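Local coordinates for protein sulfate transporter 4.1, chloroplastic (Arabidopsis thaliana, PDB 7LHV) that cotransports sulfate with protons across a membrane as a member of the SLC26A/SulP family and may help regulate sulfate assimilation, at residues A[107-112]-A[285-290]. Residues are numbered along the deposited sequence; the frame is centred on the assembly and turned at random.
Sequences IMLVPQ and RAAAPL
The helical turns 107-112 and 285-290 run roughly parallel, 34° apart, and their axes approach to 7.6 Å, with Met108 opposite Ala286 and Pro111 opposite Leu290. The approach is tightest at Met108, whose CA stands 4.7 Å from the CA of Ala286, a closeness consistent with the small alanine, whose CB meets Met108 CB at 4.0 Å. A CA-H...O contact of 3.5 Å joins Met108 CA to the carbonyl oxygen of Ala286, although at 126° it is strongly bent. Each helix is kinked at a proline, Pro111 or Pro289, whose nitrogen has no hydrogen to give.

The two proline rings meet at an angle, toward Leu290, CG of Pro111 lying 3.8 Å from CB of Pro289, while Pro289 CG sits near the carbonyl oxygen of Met108. With CG anti to the backbone N (chi1 179°), the Met108 side chain extends past Ala286, and a bend at chi3 brings its CE to 3.8 Å from the carbonyl oxygen of Arg285. At the surface edge, Ile107 CG2 meets Leu290 CD2 at 3.8 Å.

This apolar seam joins helices 91-119 and 284-300, both predicted to span the membrane and, in the SLC26/SulP fold, probably parts of the core and gate domains, so it would lie at their interface. Arg393 and Val396 of helix 391-399 touch Met108; Arg393 also gives Gln112 OE1 a weak hydrogen bond, and the Gln112 side chain lies about 5 Å from a bound sulfate ion. Helix 431-443 packs against Pro111 through Ile437, and helices 125-141 and 406-426 receive Leu109 and Val110.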
loop_
_atom_site.group_PDB
_atom_site.type_symbol
_atom_site.label_atom_id
_atom_site.label_comp_id
_atom_site.label_asym_id
_atom_site.label_seq_id
_atom_site.Cartn_x
_atom_site.Cartn_y
_atom_site.Cartn_z
ATOM N N ILE A 107 7.846 -5.036 -41.435
ATOM C CA ILE A 107 9.246 -4.864 -41.811
ATOM C C ILE A 107 10.069 -4.425 -40.609
ATOM O O ILE A 107 11.181 -4.917 -40.387
ATOM C CB ILE A 107 9.368 -3.870 -42.982
ATOM C CG1 ILE A 107 8.931 -4.534 -44.287
ATOM C CG2 ILE A 107 10.788 -3.354 -43.105
ATOM C CD1 ILE A 107 8.898 -3.592 -45.465
ATOM N N MET A 108 9.538 -3.496 -39.810
ATOM C CA MET A 108 10.250 -3.084 -38.604
ATOM C C MET A 108 10.293 -4.196 -37.562
ATOM O O MET A 108 11.211 -4.238 -36.736
ATOM C CB MET A 108 9.599 -1.830 -38.017
ATOM C CG MET A 108 10.249 -1.319 -36.745
ATOM S SD MET A 108 9.235 -0.117 -35.871
ATOM C CE MET A 108 10.503 0.889 -35.112
ATOM N N LEU A 109 9.326 -5.113 -37.597
ATOM C CA LEU A 109 9.131 -6.054 -36.500
ATOM C C LEU A 109 9.968 -7.317 -36.653
ATOM O O LEU A 109 10.505 -7.819 -35.660
ATOM C CB LEU A 109 7.649 -6.414 -36.391
ATOM C CG LEU A 109 7.251 -7.626 -35.550
ATOM C CD1 LEU A 109 7.682 -7.458 -34.107
ATOM C CD2 LEU A 109 5.756 -7.840 -35.634
ATOM N N VAL A 110 10.080 -7.853 -37.865
ATOM C CA VAL A 110 10.751 -9.143 -38.050
ATOM C C VAL A 110 12.165 -9.117 -37.462
ATOM O O VAL A 110 12.475 -9.941 -36.578
ATOM C CB VAL A 110 10.769 -9.556 -39.532
ATOM C CG1 VAL A 110 11.664 -10.763 -39.738
ATOM C CG2 VAL A 110 9.366 -9.841 -40.026
ATOM N N PRO A 111 13.049 -8.191 -37.876
ATOM C CA PRO A 111 14.378 -8.154 -37.246
ATOM C C PRO A 111 14.328 -7.835 -35.766
ATOM O O PRO A 111 15.105 -8.396 -34.985
ATOM C CB PRO A 111 15.104 -7.064 -38.039
ATOM C CG PRO A 111 14.041 -6.192 -38.536
ATOM C CD PRO A 111 12.902 -7.100 -38.856
ATOM N N GLN A 112 13.421 -6.947 -35.356
ATOM C CA GLN A 112 13.280 -6.641 -33.939
ATOM C C GLN A 112 12.791 -7.853 -33.163
ATOM O O GLN A 112 13.223 -8.082 -32.030
ATOM C CB GLN A 112 12.331 -5.461 -33.745
ATOM C CG GLN A 112 12.993 -4.109 -33.894
ATOM C CD GLN A 112 12.173 -2.999 -33.284
ATOM O OE1 GLN A 112 10.964 -3.135 -33.096
ATOM N NE2 GLN A 112 12.826 -1.888 -32.966
ATOM N N ARG A 285 12.946 5.101 -39.828
ATOM C CA ARG A 285 12.883 4.491 -38.503
ATOM C C ARG A 285 12.408 3.048 -38.582
ATOM O O ARG A 285 12.887 2.184 -37.839
ATOM C CB ARG A 285 11.956 5.294 -37.592
ATOM C CG ARG A 285 12.570 6.552 -37.015
ATOM C CD ARG A 285 11.578 7.244 -36.101
ATOM N NE ARG A 285 11.104 6.343 -35.058
ATOM C CZ ARG A 285 9.927 6.439 -34.457
ATOM N NH1 ARG A 285 9.063 7.391 -34.778
ATOM N NH2 ARG A 285 9.605 5.560 -33.512
ATOM N N ALA A 286 11.457 2.769 -39.472
ATOM C CA ALA A 286 11.004 1.397 -39.656
ATOM C C ALA A 286 11.986 0.577 -40.475
ATOM O O ALA A 286 12.094 -0.637 -40.268
ATOM C CB ALA A 286 9.635 1.383 -40.325
ATOM N N ALA A 287 12.700 1.207 -41.406
ATOM C CA ALA A 287 13.637 0.486 -42.252
ATOM C C ALA A 287 15.020 0.354 -41.631
ATOM O O ALA A 287 15.857 -0.370 -42.179
ATOM C CB ALA A 287 13.752 1.171 -43.614
ATOM N N ALA A 288 15.279 1.034 -40.516
ATOM C CA ALA A 288 16.602 0.962 -39.899
ATOM C C ALA A 288 16.962 -0.438 -39.416
ATOM O O ALA A 288 18.054 -0.919 -39.765
ATOM C CB ALA A 288 16.699 1.990 -38.767
ATOM N N PRO A 289 16.135 -1.141 -38.628
ATOM C CA PRO A 289 16.551 -2.481 -38.182
ATOM C C PRO A 289 16.776 -3.462 -39.319
ATOM O O PRO A 289 17.697 -4.283 -39.245
ATOM C CB PRO A 289 15.399 -2.919 -37.265
ATOM C CG PRO A 289 14.248 -2.111 -37.691
ATOM C CD PRO A 289 14.815 -0.786 -38.077
ATOM N N LEU A 290 15.967 -3.397 -40.376
ATOM C CA LEU A 290 16.158 -4.307 -41.500
ATOM C C LEU A 290 17.428 -3.970 -42.270
ATOM O O LEU A 290 18.260 -4.850 -42.533
ATOM C CB LEU A 290 14.947 -4.262 -42.428
ATOM C CG LEU A 290 15.119 -5.006 -43.753
ATOM C CD1 LEU A 290 15.332 -6.490 -43.511
ATOM C CD2 LEU A 290 13.923 -4.773 -44.658
#